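Local atomic coordinates of erythrocyte membrane protein 1 (Plasmodium falciparum, PDB entry 6S8T), a protein that probably binds host cell-surface receptors, this piece being an ICAM-1-binding DBLbeta domain of an adhesin of the malaria parasite. Residues 313-324 against 459-468. Sequence-based numbering, arbitrary orientation.
Sequences YDKLMKQCSQCM and PPKYANACKC
Tyr-462 lays its ring against the last turns of helix 293-319, with Leu-316 over one face. Followed outward, its CB and CG meet Leu-316 CD2, CG to CD2 at 4.1 Å. Beyond, the two ring edges part company. On one, CD2 and CE2 run to Tyr-313, whose OH lies in the plane of the Tyr-462 ring, 3.3 Å from CE2; this edge addresses the face of Tyr-313 in an offset edge-to-face pair with planes at 81°. On the other, CD1 and CE1 pass Cys-320 CB and the sulfur of Met-324, SD standing 3.5 Å from CE1 in an oblique Met-aromatic contact. The turn at chi2 (-61°) of Met-324 sets SD against Ala-465 CB as well as the ring, and that at chi3 (-71°) sends CE to Lys-461 O. At the tip, Tyr-462 OH abuts Met-317 CG. No hydrogen bond joins the segments, so apolar and aromatic packing carries the contact. Disulfides tie each segment separately to helix 335-372: Cys-320 to Cys-340, Cys-466 to Cys-344 and Cys-468 to Cys-337. A C-terminal loop packed on the end of helix 293-319 and cross-linked to helix 335-372 belongs to the helical, disulfide-rich architecture of Duffy-binding-like domains.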
loop_
_atom_site.group_PDB
_atom_site.type_symbol
_atom_site.label_atom_id
_atom_site.label_comp_id
_atom_site.label_asym_id
_atom_site.label_seq_id
_atom_site.Cartn_x
_atom_site.Cartn_y
_atom_site.Cartn_z
ATOM N N TYR A 313 -7.603 -11.417 -20.936
ATOM C CA TYR A 313 -8.093 -10.942 -22.223
ATOM C C TYR A 313 -7.233 -11.464 -23.366
ATOM O O TYR A 313 -7.750 -11.778 -24.443
ATOM C CB TYR A 313 -8.140 -9.414 -22.233
ATOM C CG TYR A 313 -8.991 -8.824 -23.336
ATOM C CD1 TYR A 313 -10.346 -8.586 -23.139
ATOM C CD2 TYR A 313 -8.440 -8.499 -24.569
ATOM C CE1 TYR A 313 -11.129 -8.043 -24.141
ATOM C CE2 TYR A 313 -9.215 -7.957 -25.577
ATOM C CZ TYR A 313 -10.559 -7.731 -25.358
ATOM O OH TYR A 313 -11.337 -7.190 -26.356
ATOM N N ASP A 314 -5.919 -11.571 -23.149
ATOM C CA ASP A 314 -5.045 -12.128 -24.178
ATOM C C ASP A 314 -5.362 -13.594 -24.438
ATOM O O ASP A 314 -5.321 -14.049 -25.587
ATOM C CB ASP A 314 -3.580 -11.960 -23.779
ATOM C CG ASP A 314 -3.108 -10.526 -23.886
ATOM O OD1 ASP A 314 -3.917 -9.663 -24.284
ATOM O OD2 ASP A 314 -1.929 -10.263 -23.571
ATOM N N LYS A 315 -5.672 -14.353 -23.384
ATOM C CA LYS A 315 -6.093 -15.738 -23.574
ATOM C C LYS A 315 -7.382 -15.814 -24.377
ATOM O O LYS A 315 -7.589 -16.769 -25.134
ATOM C CB LYS A 315 -6.273 -16.427 -22.221
ATOM C CG LYS A 315 -5.008 -16.512 -21.390
ATOM C CD LYS A 315 -5.277 -17.157 -20.041
ATOM C CE LYS A 315 -4.007 -17.233 -19.207
ATOM N NZ LYS A 315 -4.261 -17.776 -17.843
ATOM N N LEU A 316 -8.254 -14.817 -24.231
ATOM C CA LEU A 316 -9.491 -14.783 -24.997
ATOM C C LEU A 316 -9.247 -14.404 -26.453
ATOM O O LEU A 316 -9.968 -14.876 -27.340
ATOM C CB LEU A 316 -10.475 -13.808 -24.348
ATOM C CG LEU A 316 -11.957 -13.984 -24.680
ATOM C CD1 LEU A 316 -12.436 -15.363 -24.258
ATOM C CD2 LEU A 316 -12.782 -12.898 -24.007
ATOM N N MET A 317 -8.241 -13.566 -26.723
ATOM C CA MET A 317 -7.964 -13.166 -28.099
ATOM C C MET A 317 -7.389 -14.315 -28.914
ATOM O O MET A 317 -7.619 -14.388 -30.127
ATOM C CB MET A 317 -6.998 -11.978 -28.132
ATOM C CG MET A 317 -7.502 -10.725 -27.430
ATOM S SD MET A 317 -6.574 -9.235 -27.860
ATOM C CE MET A 317 -4.909 -9.715 -27.403
ATOM N N LYS A 318 -6.645 -15.214 -28.274
ATOM C CA LYS A 318 -5.986 -16.305 -28.979
ATOM C C LYS A 318 -6.872 -17.538 -29.103
ATOM O O LYS A 318 -6.849 -18.214 -30.138
ATOM C CB LYS A 318 -4.674 -16.664 -28.276
ATOM C CG LYS A 318 -3.696 -15.502 -28.183
ATOM C CD LYS A 318 -2.463 -15.871 -27.376
ATOM C CE LYS A 318 -1.552 -14.669 -27.182
ATOM N NZ LYS A 318 -0.398 -14.984 -26.295
ATOM N N GLN A 319 -7.659 -17.847 -28.070
ATOM C CA GLN A 319 -8.542 -19.005 -28.135
ATOM C C GLN A 319 -9.768 -18.744 -29.000
ATOM O O GLN A 319 -10.309 -19.682 -29.597
ATOM C CB GLN A 319 -8.978 -19.418 -26.729
ATOM C CG GLN A 319 -7.847 -19.911 -25.849
ATOM C CD GLN A 319 -7.188 -21.161 -26.395
ATOM O OE1 GLN A 319 -7.829 -21.977 -27.061
ATOM N NE2 GLN A 319 -5.898 -21.317 -26.119
ATOM N N CYS A 320 -10.215 -17.491 -29.083
ATOM C CA CYS A 320 -11.393 -17.124 -29.858
ATOM C C CYS A 320 -11.039 -16.385 -31.144
ATOM O O CYS A 320 -11.914 -15.761 -31.754
ATOM C CB CYS A 320 -12.342 -16.277 -29.011
ATOM S SG CYS A 320 -13.082 -17.148 -27.609
ATOM N N SER A 321 -9.774 -16.443 -31.568
ATOM C CA SER A 321 -9.368 -15.744 -32.784
ATOM C C SER A 321 -10.057 -16.310 -34.018
ATOM O O SER A 321 -10.378 -15.560 -34.948
ATOM C CB SER A 321 -7.848 -15.814 -32.949
ATOM O OG SER A 321 -7.408 -17.157 -33.073
ATOM N N GLN A 322 -10.297 -17.620 -34.043
ATOM C CA GLN A 322 -10.883 -18.247 -35.220
ATOM C C GLN A 322 -12.382 -17.990 -35.325
ATOM O O GLN A 322 -12.923 -17.952 -36.438
ATOM C CB GLN A 322 -10.605 -19.751 -35.201
ATOM C CG GLN A 322 -9.127 -20.107 -35.080
ATOM C CD GLN A 322 -8.330 -19.745 -36.321
ATOM O OE1 GLN A 322 -8.849 -19.769 -37.437
ATOM N NE2 GLN A 322 -7.060 -19.405 -36.129
ATOM N N CYS A 323 -13.065 -17.803 -34.196
ATOM C CA CYS A 323 -14.505 -17.581 -34.176
ATOM C C CYS A 323 -14.880 -16.105 -34.300
ATOM O O CYS A 323 -15.996 -15.726 -33.927
ATOM C CB CYS A 323 -15.111 -18.166 -32.897
ATOM S SG CYS A 323 -14.550 -19.838 -32.485
ATOM N N MET A 324 -13.978 -15.269 -34.817
ATOM C CA MET A 324 -14.240 -13.837 -34.928
ATOM C C MET A 324 -14.799 -13.444 -36.289
ATOM O O MET A 324 -15.655 -12.557 -36.373
ATOM C CB MET A 324 -12.960 -13.043 -34.656
ATOM C CG MET A 324 -12.541 -13.042 -33.203
ATOM S SD MET A 324 -13.794 -12.294 -32.148
ATOM C CE MET A 324 -13.639 -10.574 -32.617
ATOM N N PRO A 459 -18.191 -9.545 -22.915
ATOM C CA PRO A 459 -17.295 -8.588 -23.574
ATOM C C PRO A 459 -17.884 -8.122 -24.892
ATOM O O PRO A 459 -18.255 -8.946 -25.742
ATOM C CB PRO A 459 -16.007 -9.397 -23.792
ATOM C CG PRO A 459 -16.105 -10.545 -22.837
ATOM C CD PRO A 459 -17.563 -10.865 -22.756
ATOM N N PRO A 460 -17.996 -6.807 -25.096
ATOM C CA PRO A 460 -18.632 -6.308 -26.327
ATOM C C PRO A 460 -17.934 -6.757 -27.598
ATOM O O PRO A 460 -18.594 -6.928 -28.631
ATOM C CB PRO A 460 -18.572 -4.782 -26.156
ATOM C CG PRO A 460 -18.445 -4.568 -24.681
ATOM C CD PRO A 460 -17.619 -5.715 -24.184
ATOM N N LYS A 461 -16.617 -6.961 -27.554
ATOM C CA LYS A 461 -15.882 -7.404 -28.731
ATOM C C LYS A 461 -15.973 -8.910 -28.947
ATOM O O LYS A 461 -15.722 -9.376 -30.064
ATOM C CB LYS A 461 -14.413 -6.991 -28.618
ATOM C CG LYS A 461 -14.190 -5.516 -28.304
ATOM C CD LYS A 461 -14.351 -4.637 -29.537
ATOM C CE LYS A 461 -13.989 -3.190 -29.227
ATOM N NZ LYS A 461 -13.974 -2.332 -30.445
ATOM N N TYR A 462 -16.328 -9.678 -27.911
ATOM C CA TYR A 462 -16.365 -11.133 -28.005
ATOM C C TYR A 462 -17.718 -11.707 -27.601
ATOM O O TYR A 462 -17.807 -12.896 -27.276
ATOM C CB TYR A 462 -15.255 -11.755 -27.153
ATOM C CG TYR A 462 -13.870 -11.492 -27.694
ATOM C CD1 TYR A 462 -13.290 -12.354 -28.616
ATOM C CD2 TYR A 462 -13.148 -10.374 -27.296
ATOM C CE1 TYR A 462 -12.028 -12.115 -29.120
ATOM C CE2 TYR A 462 -11.884 -10.126 -27.795
ATOM C CZ TYR A 462 -11.330 -10.999 -28.706
ATOM O OH TYR A 462 -10.074 -10.757 -29.207
ATOM N N ALA A 463 -18.775 -10.890 -27.619
ATOM C CA ALA A 463 -20.100 -11.396 -27.272
ATOM C C ALA A 463 -20.564 -12.453 -28.264
ATOM O O ALA A 463 -21.122 -13.484 -27.869
ATOM C CB ALA A 463 -21.099 -10.242 -27.204
ATOM N N ASN A 464 -20.334 -12.220 -29.559
ATOM C CA ASN A 464 -20.696 -13.194 -30.579
ATOM C C ASN A 464 -19.680 -14.321 -30.706
ATOM O O ASN A 464 -20.029 -15.398 -31.201
ATOM C CB ASN A 464 -20.862 -12.503 -31.936
ATOM C CG ASN A 464 -22.053 -11.566 -31.973
ATOM O OD1 ASN A 464 -23.067 -11.808 -31.319
ATOM N ND2 ASN A 464 -21.937 -10.491 -32.745
ATOM N N ALA A 465 -18.436 -14.099 -30.275
ATOM C CA ALA A 465 -17.418 -15.138 -30.396
ATOM C C ALA A 465 -17.686 -16.292 -29.438
ATOM O O ALA A 465 -17.463 -17.458 -29.786
ATOM C CB ALA A 465 -16.031 -14.546 -30.150
ATOM N N CYS A 466 -18.169 -15.990 -28.230
ATOM C CA CYS A 466 -18.462 -17.029 -27.250
ATOM C C CYS A 466 -19.682 -17.863 -27.617
ATOM O O CYS A 466 -19.943 -18.870 -26.950
ATOM C CB CYS A 466 -18.666 -16.408 -25.865
ATOM S SG CYS A 466 -17.307 -15.361 -25.279
ATOM N N LYS A 467 -20.434 -17.471 -28.646
ATOM C CA LYS A 467 -21.599 -18.222 -29.092
ATOM C C LYS A 467 -21.341 -19.034 -30.354
ATOM O O LYS A 467 -22.177 -19.873 -30.709
ATOM C CB LYS A 467 -22.780 -17.273 -29.332
ATOM C CG LYS A 467 -23.224 -16.505 -28.098
ATOM C CD LYS A 467 -24.405 -15.601 -28.408
ATOM C CE LYS A 467 -24.861 -14.845 -27.172
ATOM N NZ LYS A 467 -26.023 -13.959 -27.463
ATOM N N CYS A 468 -20.216 -18.805 -31.030
ATOM C CA CYS A 468 -19.858 -19.517 -32.256
ATOM C C CYS A 468 -20.949 -19.407 -33.317
ATOM O O CYS A 468 -20.903 -20.089 -34.340
ATOM C CB CYS A 468 -19.566 -20.992 -31.961
ATOM S SG CYS A 468 -18.334 -21.282 -30.666
#